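Imelysin (Bacteroides ovatus ATCC 8483, PDB 3OYV) probably takes part in bacterial iron uptake as an imelysin-like, metal-binding protein of the outer membrane, and may be a peptidase. Local coordinates at residues Y111-W116 with P181-I186; S115-H120 with L347-Y352; T126-S131 with P281-E286. All coordinates share one frame; numbering follows the deposited sequence. Where two conformers were deposited one is given.

How the contacts relate
All three contacts are largely buried, but at different depths: the centre of contact 3 lies about 6 Å from the chain's centre, against about 14 Å for contact 2 and 17 Å for contact 1. The touching residues of contact 2 are all buried, while contacts 1 and 3 each keep some partly exposed ones. Contacts 1 and 2 share Ser115 and Trp116, since the loop between helices 106-111 and 121-137 turns one flank to 181-186 and another to helix 343-351. Contact 3 uses the helix that follows this loop, and His120 NE2 probably hydrogen-bonds Glu283 OE2 at 2.6 Å. Cation-pi and apolar packing carry contact 1, a buried carboxylate among aromatic rings contact 2, and hydrogen bonds contact 3.

Contact 1. Residues Y111-W116 with P181-I186; sequences YAVESW and PFRNHI
Arg183 lays its guanidinium flat on the indole of Trp116, with centres 3.7 Å apart and planes at 13°, and at the same time sets NH2 over a face of the Tyr111 ring, toward its rim. The two aromatic partners take different parts of the group: Trp116 lies under its face, whereas Tyr111 meets its edge, with NH2 only 3.2 Å from Tyr111 CZ. Both approaches are cation-pi contacts. Arginine suits this place because its flat charged group can stack on one ring and direct an N-H at another. Arg183 was modelled in two conformers, and this account holds for one of them. Its CG is anti to the backbone N (chi1 180°) and the chain stays extended to NE, carrying CD across the indole to within 3.3 Å of Trp116 CE3, while NE hydrogen-bonds Leu110 O of helix 106-111.

Behind this polar layer, Val113 inserts its two methyls between apolar partners. CG1 meets Phe182 CD2 at 3.7 Å and CG2 meets Ile186 CD1 at 3.8 Å; branching at CB lets one short residue serve both. Helices 71-102 and 121-137 close round the same cluster.

Both backbones are shaped to present these groups. Val113 to Trp116 form a type II beta turn, closed by Trp116 N to Val113 O at 3.2 Å. Across from it, a cis peptide before Pro181 leads into a short 3-10 segment, where Pro181 O accepts both Asn184 N and His185 ND1. The arrangement is loop-to-loop packing in the helical imelysin fold, an arginine from one interhelix connection stacked on a tryptophan of the other.

Contact 2. Residues S115-H120 with L347-Y352; sequences SWYSWH and LEFLLY
Ser118 sets its CB squarely over the ring of Tyr352, 3.4 Å from the centroid and 5° off the normal, a CH-pi contact that a small side chain permits. The edge of that ring lies by Glu348 O. Tyr117 has water 1 over a face and Glu348 CG at its edge, while Phe349 turns its own edge toward a face of Tyr117 in a T-shaped pair, planes at 82°. Tyr117 OH extends beyond this pair to Gln309.

Among these rings lies the carboxylate of Glu348, on an extended chain that carries it from the helix into the loop. Its OE2 accepts twice from one residue: Ser118 OG at 2.7 Å and Ser118 N at 3.2 Å, both on the anti side but from opposite faces of the carboxylate plane. Ser118 can supply both donors because OG lies between its backbone N and carbonyl carbon (chi1 55°), while its CB stays over the Tyr352 ring. The other oxygen, OE1, accepts from water 1 at 2.8 Å and from His345 ND1; the water in turn takes a weak bond from Ser115 N.

Tyr352 is the first residue to leave helix 343-351 and starts a short antiparallel hairpin. His345 and Glu348 belong to a sequence matching the GxHxxE motif of imelysin-like proteins, so this loop-to-helix contact probably borders the functional site of the protein.

Contact 3. Residues T126-S131 with P281-E286; sequences TNNIYS and PWEKSE
Asn127, Asn128 and Ser131, three polar side chains on helix 121-137, meet the end of helix 265-283 and the turn that follows it, a buried hydrogen-bonded contact near the middle of the chain. It joins helices from the earlier and later parts of the chain. The approach is close at Ser131, whose CA lies 4.3 Å from Lys284 CA, and its small side chain suits that distance.

Asn127 ND2 gives a nearly straight bond (166°) to Glu283 OE1 at 2.9 Å, in the plane of its own amide and meeting the oxygen almost end-on. Beneath that bond the CB atoms of Asn127 and Glu283 pack at 3.5 Å. The next residue, Asn128, directs ND2 to Glu283 O at 3.0 Å, again in the plane of its amide, though the donor is tilted from the carbonyl plane. Ser131 holds OG anti to its backbone N (chi1 -170°), which brings it to Lys284 O at 2.7 Å, above the carbonyl plane. The same OG also pairs with Ala287 N, so one hydroxyl links a carbonyl inside the turn to the N-H just after it.

Outside partners complete the polar groups. Glu283 OE2 binds Arg279 and His120; in the conformers given, Lys284 reaches back to Glu280, and Lys93 joins Asn128 OD1 to Glu286 OE1.

Helix 265-283 ends here in a type I turn, Glu283 to Glu286, whose carbonyls Glu283 O and Lys284 O take donors from the neighbouring helix. Amide and hydroxyl side chains supply them without adding charge, while for Glu283, gripped at both oxygens, Arg279, with His120 beside it, probably favours the carboxylate form.

Contact 1. Residues Y111-W116 with P181-I186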
loop_
_atom_site.group_PDB
_atom_site.type_symbol
_atom_site.label_atom_id
_atom_site.label_comp_id
_atom_site.label_asym_id
_atom_site.label_seq_id
_atom_site.Cartn_x
_atom_site.Cartn_y
_atom_site.Cartn_z
ATOM N N TYR A 111 2.691 17.837 -8.004
ATOM C CA TYR A 111 3.829 16.934 -7.815
ATOM C C TYR A 111 3.823 16.217 -6.478
ATOM O O TYR A 111 4.664 15.343 -6.248
ATOM C CB TYR A 111 5.149 17.671 -8.087
ATOM C CG TYR A 111 5.298 17.991 -9.556
ATOM C CD1 TYR A 111 5.797 17.050 -10.431
ATOM C CD2 TYR A 111 4.919 19.220 -10.077
ATOM C CE1 TYR A 111 5.903 17.321 -11.790
ATOM C CE2 TYR A 111 5.018 19.510 -11.433
ATOM C CZ TYR A 111 5.513 18.555 -12.287
ATOM O OH TYR A 111 5.616 18.806 -13.628
ATOM N N ALA A 112 2.844 16.533 -5.625
ATOM C CA ALA A 112 2.681 15.872 -4.331
ATOM C C ALA A 112 1.809 14.611 -4.387
ATOM O O ALA A 112 1.701 13.921 -3.391
ATOM C CB ALA A 112 2.082 16.860 -3.305
ATOM N N VAL A 113 1.123 14.396 -5.512
ATOM C CA VAL A 113 0.124 13.325 -5.609
ATOM C C VAL A 113 0.774 11.926 -5.690
ATOM O O VAL A 113 1.393 11.567 -6.701
ATOM C CB VAL A 113 -0.795 13.558 -6.816
ATOM C CG1 VAL A 113 -1.795 12.388 -7.018
ATOM C CG2 VAL A 113 -1.591 14.888 -6.642
ATOM N N GLU A 114 0.576 11.119 -4.652
ATOM C CA GLU A 114 1.085 9.758 -4.616
ATOM C C GLU A 114 0.473 8.916 -5.735
ATOM O O GLU A 114 -0.742 8.854 -5.882
ATOM C CB GLU A 114 0.756 9.124 -3.256
ATOM C CG GLU A 114 0.975 7.599 -3.189
ATOM C CD GLU A 114 0.361 6.957 -1.948
ATOM O OE1 GLU A 114 0.514 7.526 -0.852
ATOM O OE2 GLU A 114 -0.268 5.867 -2.062
ATOM N N SER A 115 1.318 8.265 -6.520
ATOM C CA SER A 115 0.955 7.406 -7.658
ATOM C C SER A 115 0.538 8.197 -8.914
ATOM O O SER A 115 -0.057 7.641 -9.849
ATOM C CB SER A 115 -0.079 6.338 -7.315
ATOM O OG SER A 115 0.442 5.383 -6.418
ATOM N N TRP A 116 0.913 9.481 -9.017
ATOM C CA TRP A 116 0.566 10.219 -10.217
ATOM C C TRP A 116 1.364 9.805 -11.442
ATOM O O TRP A 116 0.898 9.977 -12.552
ATOM C CB TRP A 116 0.689 11.722 -10.003
ATOM C CG TRP A 116 2.080 12.349 -10.146
ATOM C CD1 TRP A 116 2.971 12.604 -9.145
ATOM C CD2 TRP A 116 2.715 12.795 -11.354
ATOM N NE1 TRP A 116 4.107 13.196 -9.643
ATOM C CE2 TRP A 116 3.963 13.345 -10.990
ATOM C CE3 TRP A 116 2.330 12.822 -12.693
ATOM C CZ2 TRP A 116 4.858 13.864 -11.937
ATOM C CZ3 TRP A 116 3.202 13.372 -13.631
ATOM C CH2 TRP A 116 4.442 13.891 -13.240
ATOM N N PRO A 181 -7.275 11.832 -14.387
ATOM C CA PRO A 181 -6.580 11.462 -13.167
ATOM C C PRO A 181 -6.786 12.497 -12.079
ATOM O O PRO A 181 -6.933 13.682 -12.352
ATOM C CB PRO A 181 -5.120 11.456 -13.627
ATOM C CG PRO A 181 -5.083 12.597 -14.645
ATOM C CD PRO A 181 -6.384 12.532 -15.349
ATOM N N PHE A 182 -6.714 12.061 -10.843
ATOM C CA PHE A 182 -6.841 12.966 -9.701
ATOM C C PHE A 182 -5.860 14.124 -9.835
ATOM O O PHE A 182 -6.207 15.264 -9.538
ATOM C CB PHE A 182 -6.639 12.188 -8.380
ATOM C CG PHE A 182 -6.430 13.033 -7.168
ATOM C CD1 PHE A 182 -7.270 14.094 -6.846
ATOM C CD2 PHE A 182 -5.400 12.710 -6.282
ATOM C CE1 PHE A 182 -7.034 14.826 -5.695
ATOM C CE2 PHE A 182 -5.168 13.434 -5.144
ATOM C CZ PHE A 182 -5.984 14.511 -4.842
ATOM N N ARG A 183 -4.634 13.867 -10.270
ATOM C CA ARG A 183 -3.647 14.937 -10.326
ATOM C C ARG A 183 -4.081 16.126 -11.186
ATOM O O ARG A 183 -3.633 17.239 -10.933
ATOM C CB ARG A 183 -2.301 14.392 -10.797
ATOM C CG ARG A 183 -1.217 15.447 -10.882
ATOM C CD ARG A 183 -0.037 14.882 -11.538
ATOM N NE ARG A 183 1.110 15.775 -11.601
ATOM C CZ ARG A 183 1.524 16.427 -12.693
ATOM N NH1 ARG A 183 0.849 16.397 -13.824
ATOM N NH2 ARG A 183 2.623 17.168 -12.633
ATOM N N ASN A 184 -4.946 15.897 -12.171
ATOM C CA ASN A 184 -5.440 16.991 -13.034
ATOM C C ASN A 184 -6.771 17.569 -12.584
ATOM O O ASN A 184 -7.323 18.451 -13.256
ATOM C CB ASN A 184 -5.577 16.547 -14.502
ATOM C CG ASN A 184 -4.243 16.309 -15.176
ATOM O OD1 ASN A 184 -3.225 16.695 -14.658
ATOM N ND2 ASN A 184 -4.258 15.649 -16.344
ATOM N N HIS A 185 -7.293 17.061 -11.471
ATOM C CA HIS A 185 -8.598 17.474 -10.934
ATOM C C HIS A 185 -8.578 17.680 -9.424
ATOM O O HIS A 185 -9.567 17.430 -8.732
ATOM C CB HIS A 185 -9.642 16.425 -11.320
ATOM C CG HIS A 185 -9.793 16.284 -12.782
ATOM N ND1 HIS A 185 -9.138 15.334 -13.529
ATOM C CD2 HIS A 185 -10.505 17.028 -13.653
ATOM C CE1 HIS A 185 -9.436 15.506 -14.804
ATOM N NE2 HIS A 185 -10.269 16.521 -14.905
ATOM N N ILE A 186 -7.456 18.165 -8.914
ATOM C CA ILE A 186 -7.295 18.320 -7.496
ATOM C C ILE A 186 -8.384 19.229 -6.875
ATOM O O ILE A 186 -9.003 18.800 -5.924
ATOM C CB ILE A 186 -5.889 18.784 -7.127
ATOM C CG1 ILE A 186 -4.845 17.706 -7.477
ATOM C CG2 ILE A 186 -5.808 19.206 -5.675
ATOM C CD1 ILE A 186 -3.394 18.167 -7.360
#

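Contact 2. Residues S115-H120 with L347-Y352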
loop_
_atom_site.group_PDB
_atom_site.type_symbol
_atom_site.label_atom_id
_atom_site.label_comp_id
_atom_site.label_asym_id
_atom_site.label_seq_id
_atom_site.Cartn_x
_atom_site.Cartn_y
_atom_site.Cartn_z
ATOM N N SER A 115 1.318 8.265 -6.520
ATOM C CA SER A 115 0.955 7.406 -7.658
ATOM C C SER A 115 0.538 8.197 -8.914
ATOM O O SER A 115 -0.057 7.641 -9.849
ATOM C CB SER A 115 -0.079 6.338 -7.315
ATOM O OG SER A 115 0.442 5.383 -6.418
ATOM N N TRP A 116 0.913 9.481 -9.017
ATOM C CA TRP A 116 0.566 10.219 -10.217
ATOM C C TRP A 116 1.364 9.805 -11.442
ATOM O O TRP A 116 0.898 9.977 -12.552
ATOM C CB TRP A 116 0.689 11.722 -10.003
ATOM C CG TRP A 116 2.080 12.349 -10.146
ATOM C CD1 TRP A 116 2.971 12.604 -9.145
ATOM C CD2 TRP A 116 2.715 12.795 -11.354
ATOM N NE1 TRP A 116 4.107 13.196 -9.643
ATOM C CE2 TRP A 116 3.963 13.345 -10.990
ATOM C CE3 TRP A 116 2.330 12.822 -12.693
ATOM C CZ2 TRP A 116 4.858 13.864 -11.937
ATOM C CZ3 TRP A 116 3.202 13.372 -13.631
ATOM C CH2 TRP A 116 4.442 13.891 -13.240
ATOM N N TYR A 117 2.581 9.264 -11.258
ATOM C CA TYR A 117 3.405 9.009 -12.411
ATOM C C TYR A 117 2.680 8.079 -13.365
ATOM O O TYR A 117 2.825 8.184 -14.580
ATOM C CB TYR A 117 4.729 8.356 -12.065
ATOM C CG TYR A 117 5.624 9.013 -11.062
ATOM C CD1 TYR A 117 5.842 10.386 -11.047
ATOM C CD2 TYR A 117 6.280 8.263 -10.118
ATOM C CE1 TYR A 117 6.707 10.948 -10.135
ATOM C CE2 TYR A 117 7.172 8.812 -9.220
ATOM C CZ TYR A 117 7.369 10.168 -9.218
ATOM O OH TYR A 117 8.244 10.695 -8.289
ATOM N N SER A 118 1.906 7.148 -12.794
ATOM C CA SER A 118 1.170 6.143 -13.550
ATOM C C SER A 118 -0.326 6.482 -13.678
ATOM O O SER A 118 -1.127 5.658 -14.116
ATOM C CB SER A 118 1.349 4.778 -12.872
ATOM O OG SER A 118 0.972 4.851 -11.538
ATOM N N TRP A 119 -0.709 7.686 -13.242
ATOM C CA TRP A 119 -2.129 8.121 -13.167
ATOM C C TRP A 119 -2.974 7.104 -12.398
ATOM O O TRP A 119 -4.120 6.792 -12.744
ATOM C CB TRP A 119 -2.706 8.373 -14.560
ATOM C CG TRP A 119 -2.292 9.643 -15.217
ATOM C CD1 TRP A 119 -1.254 10.441 -14.886
ATOM C CD2 TRP A 119 -2.924 10.252 -16.338
ATOM N NE1 TRP A 119 -1.189 11.512 -15.725
ATOM C CE2 TRP A 119 -2.216 11.428 -16.621
ATOM C CE3 TRP A 119 -4.054 9.932 -17.112
ATOM C CZ2 TRP A 119 -2.575 12.288 -17.687
ATOM C CZ3 TRP A 119 -4.430 10.807 -18.156
ATOM C CH2 TRP A 119 -3.688 11.968 -18.424
ATOM N N HIS A 120 -2.375 6.561 -11.359
ATOM C CA HIS A 120 -2.933 5.442 -10.599
ATOM C C HIS A 120 -3.477 5.853 -9.225
ATOM O O HIS A 120 -3.925 5.011 -8.446
ATOM C CB HIS A 120 -1.804 4.383 -10.525
ATOM C CG HIS A 120 -2.095 3.207 -9.662
ATOM N ND1 HIS A 120 -3.037 2.258 -9.995
ATOM C CD2 HIS A 120 -1.528 2.798 -8.510
ATOM C CE1 HIS A 120 -3.071 1.337 -9.043
ATOM N NE2 HIS A 120 -2.143 1.632 -8.142
ATOM N N LEU A 347 10.449 2.652 -8.450
ATOM C CA LEU A 347 10.254 1.845 -9.653
ATOM C C LEU A 347 9.217 2.450 -10.564
ATOM O O LEU A 347 9.385 2.440 -11.767
ATOM C CB LEU A 347 9.904 0.437 -9.259
ATOM C CG LEU A 347 10.058 -0.619 -10.322
ATOM C CD1 LEU A 347 11.383 -0.530 -11.085
ATOM C CD2 LEU A 347 9.895 -2.011 -9.615
ATOM N N GLU A 348 8.156 2.982 -9.966
ATOM C CA GLU A 348 7.142 3.672 -10.755
ATOM C C GLU A 348 7.750 4.810 -11.604
ATOM O O GLU A 348 7.454 4.953 -12.798
ATOM C CB GLU A 348 6.046 4.223 -9.811
ATOM C CG GLU A 348 4.785 4.732 -10.494
ATOM C CD GLU A 348 3.929 5.583 -9.552
ATOM O OE1 GLU A 348 4.372 5.875 -8.432
ATOM O OE2 GLU A 348 2.840 5.993 -9.995
ATOM N N PHE A 349 8.593 5.618 -10.956
ATOM C CA PHE A 349 9.285 6.730 -11.653
ATOM C C PHE A 349 10.089 6.228 -12.854
ATOM O O PHE A 349 10.132 6.865 -13.897
ATOM C CB PHE A 349 10.211 7.399 -10.634
ATOM C CG PHE A 349 11.044 8.546 -11.166
ATOM C CD1 PHE A 349 12.221 8.324 -11.841
ATOM C CD2 PHE A 349 10.718 9.847 -10.858
ATOM C CE1 PHE A 349 12.972 9.390 -12.295
ATOM C CE2 PHE A 349 11.498 10.907 -11.291
ATOM C CZ PHE A 349 12.601 10.669 -12.021
ATOM N N LEU A 350 10.730 5.086 -12.662
ATOM C CA LEU A 350 11.603 4.462 -13.662
ATOM C C LEU A 350 10.855 3.793 -14.800
ATOM O O LEU A 350 11.436 3.569 -15.866
ATOM C CB LEU A 350 12.559 3.482 -12.961
ATOM C CG LEU A 350 13.595 4.090 -11.987
ATOM C CD1 LEU A 350 14.283 2.981 -11.154
ATOM C CD2 LEU A 350 14.612 5.004 -12.719
ATOM N N LEU A 351 9.561 3.504 -14.589
ATOM C CA LEU A 351 8.746 2.791 -15.554
ATOM C C LEU A 351 7.731 3.648 -16.315
ATOM O O LEU A 351 7.319 3.274 -17.409
ATOM C CB LEU A 351 8.005 1.623 -14.883
ATOM C CG LEU A 351 8.869 0.470 -14.407
ATOM C CD1 LEU A 351 7.998 -0.545 -13.656
ATOM C CD2 LEU A 351 9.607 -0.186 -15.598
ATOM N N TYR A 352 7.285 4.742 -15.693
ATOM C CA TYR A 352 6.203 5.564 -16.194
ATOM C C TYR A 352 6.597 7.023 -16.360
ATOM O O TYR A 352 7.456 7.524 -15.618
ATOM C CB TYR A 352 5.056 5.552 -15.204
ATOM C CG TYR A 352 4.273 4.275 -15.073
ATOM C CD1 TYR A 352 3.166 4.036 -15.857
ATOM C CD2 TYR A 352 4.599 3.341 -14.084
ATOM C CE1 TYR A 352 2.400 2.889 -15.668
ATOM C CE2 TYR A 352 3.864 2.190 -13.916
ATOM C CZ TYR A 352 2.750 1.980 -14.691
ATOM O OH TYR A 352 2.016 0.843 -14.461
HETATM O O HOH W 1 3.816 8.552 -7.873
#

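Contact 3. Residues T126-S131 with P281-E286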
loop_
_atom_site.group_PDB
_atom_site.type_symbol
_atom_site.label_atom_id
_atom_site.label_comp_id
_atom_site.label_asym_id
_atom_site.label_seq_id
_atom_site.Cartn_x
_atom_site.Cartn_y
_atom_site.Cartn_z
ATOM N N THR A 126 -8.410 3.898 -3.622
ATOM C CA THR A 126 -9.594 3.047 -3.569
ATOM C C THR A 126 -9.225 1.664 -3.023
ATOM O O THR A 126 -9.925 1.120 -2.156
ATOM C CB THR A 126 -10.264 2.929 -4.940
ATOM O OG1 THR A 126 -10.598 4.222 -5.419
ATOM C CG2 THR A 126 -11.539 2.100 -4.894
ATOM N N ASN A 127 -8.107 1.102 -3.507
ATOM C CA ASN A 127 -7.618 -0.175 -2.958
ATOM C C ASN A 127 -7.315 -0.094 -1.484
ATOM O O ASN A 127 -7.558 -1.040 -0.743
ATOM C CB ASN A 127 -6.381 -0.652 -3.727
ATOM C CG ASN A 127 -6.720 -1.277 -5.061
ATOM O OD1 ASN A 127 -7.859 -1.681 -5.310
ATOM N ND2 ASN A 127 -5.726 -1.349 -5.948
ATOM N N ASN A 128 -6.815 1.053 -1.033
ATOM C CA ASN A 128 -6.599 1.247 0.388
ATOM C C ASN A 128 -7.928 1.127 1.172
ATOM O O ASN A 128 -7.982 0.570 2.267
ATOM C CB ASN A 128 -5.979 2.614 0.720
ATOM C CG ASN A 128 -4.581 2.870 0.117
ATOM O OD1 ASN A 128 -4.218 4.040 -0.003
ATOM N ND2 ASN A 128 -3.819 1.836 -0.252
ATOM N N ILE A 129 -8.996 1.671 0.603
ATOM C CA ILE A 129 -10.314 1.551 1.244
ATOM C C ILE A 129 -10.802 0.088 1.191
ATOM O O ILE A 129 -11.387 -0.411 2.153
ATOM C CB ILE A 129 -11.341 2.527 0.643
ATOM C CG1 ILE A 129 -10.871 3.990 0.782
ATOM C CG2 ILE A 129 -12.702 2.310 1.294
ATOM C CD1 ILE A 129 -10.519 4.436 2.162
ATOM N N TYR A 130 -10.540 -0.606 0.081
ATOM C CA TYR A 130 -10.873 -2.023 0.027
ATOM C C TYR A 130 -10.106 -2.851 1.036
ATOM O O TYR A 130 -10.603 -3.881 1.452
ATOM C CB TYR A 130 -10.698 -2.581 -1.383
ATOM C CG TYR A 130 -11.730 -2.075 -2.357
ATOM C CD1 TYR A 130 -13.045 -1.875 -1.953
ATOM C CD2 TYR A 130 -11.404 -1.809 -3.681
ATOM C CE1 TYR A 130 -14.006 -1.417 -2.833
ATOM C CE2 TYR A 130 -12.373 -1.352 -4.581
ATOM C CZ TYR A 130 -13.657 -1.165 -4.133
ATOM O OH TYR A 130 -14.618 -0.712 -5.011
ATOM N N SER A 131 -8.935 -2.386 1.462
ATOM C CA SER A 131 -8.240 -3.031 2.578
ATOM C C SER A 131 -9.094 -3.026 3.853
ATOM O O SER A 131 -9.198 -4.044 4.569
ATOM C CB SER A 131 -6.883 -2.382 2.829
ATOM O OG SER A 131 -6.107 -3.143 3.751
ATOM N N PRO A 281 -1.980 -6.105 -4.129
ATOM C CA PRO A 281 -1.968 -6.622 -2.773
ATOM C C PRO A 281 -1.303 -5.645 -1.796
ATOM O O PRO A 281 -1.724 -5.565 -0.625
ATOM C CB PRO A 281 -1.200 -7.938 -2.892
ATOM C CG PRO A 281 -0.405 -7.782 -4.143
ATOM C CD PRO A 281 -1.266 -7.014 -5.049
ATOM N N TRP A 282 -0.305 -4.883 -2.244
ATOM C CA TRP A 282 0.287 -3.872 -1.366
ATOM C C TRP A 282 -0.762 -2.852 -0.906
ATOM O O TRP A 282 -0.965 -2.607 0.279
ATOM C CB TRP A 282 1.435 -3.108 -2.043
ATOM C CG TRP A 282 1.898 -2.013 -1.136
ATOM C CD1 TRP A 282 1.607 -0.692 -1.250
ATOM C CD2 TRP A 282 2.659 -2.167 0.072
ATOM N NE1 TRP A 282 2.140 -0.009 -0.191
ATOM C CE2 TRP A 282 2.776 -0.885 0.651
ATOM C CE3 TRP A 282 3.202 -3.251 0.750
ATOM C CZ2 TRP A 282 3.470 -0.667 1.836
ATOM C CZ3 TRP A 282 3.912 -3.024 1.915
ATOM C CH2 TRP A 282 4.015 -1.750 2.458
ATOM N N GLU A 283 -1.486 -2.314 -1.882
ATOM C CA GLU A 283 -2.464 -1.259 -1.587
ATOM C C GLU A 283 -3.607 -1.836 -0.734
ATOM O O GLU A 283 -4.130 -1.162 0.174
ATOM C CB GLU A 283 -2.937 -0.655 -2.906
ATOM C CG GLU A 283 -1.859 0.071 -3.659
ATOM C CD GLU A 283 -2.138 0.354 -5.122
ATOM O OE1 GLU A 283 -3.046 -0.273 -5.713
ATOM O OE2 GLU A 283 -1.330 1.155 -5.680
ATOM N N LYS A 284 -3.976 -3.086 -1.017
ATOM C CA LYS A 284 -5.007 -3.763 -0.234
ATOM C C LYS A 284 -4.520 -4.284 1.112
ATOM O O LYS A 284 -5.291 -4.893 1.870
ATOM C CB LYS A 284 -5.631 -4.876 -1.055
ATOM C CG LYS A 284 -6.421 -4.343 -2.235
ATOM C CD LYS A 284 -7.095 -5.466 -2.951
ATOM C CE LYS A 284 -8.130 -5.006 -3.951
ATOM N NZ LYS A 284 -8.777 -6.178 -4.617
ATOM N N SER A 285 -3.258 -4.009 1.466
ATOM C CA SER A 285 -2.728 -4.325 2.782
ATOM C C SER A 285 -2.657 -3.115 3.671
ATOM O O SER A 285 -2.285 -3.270 4.824
ATOM C CB SER A 285 -1.324 -4.953 2.687
ATOM O OG SER A 285 -0.291 -3.997 2.541
ATOM N N GLU A 286 -2.992 -1.920 3.191
ATOM C CA GLU A 286 -2.685 -0.717 3.971
ATOM C C GLU A 286 -3.611 -0.443 5.150
ATOM O O GLU A 286 -3.323 0.449 5.925
ATOM C CB GLU A 286 -2.513 0.510 3.083
ATOM C CG GLU A 286 -1.342 0.399 2.111
ATOM C CD GLU A 286 -1.103 1.647 1.267
ATOM O OE1 GLU A 286 -1.329 2.792 1.746
ATOM O OE2 GLU A 286 -0.690 1.489 0.118
#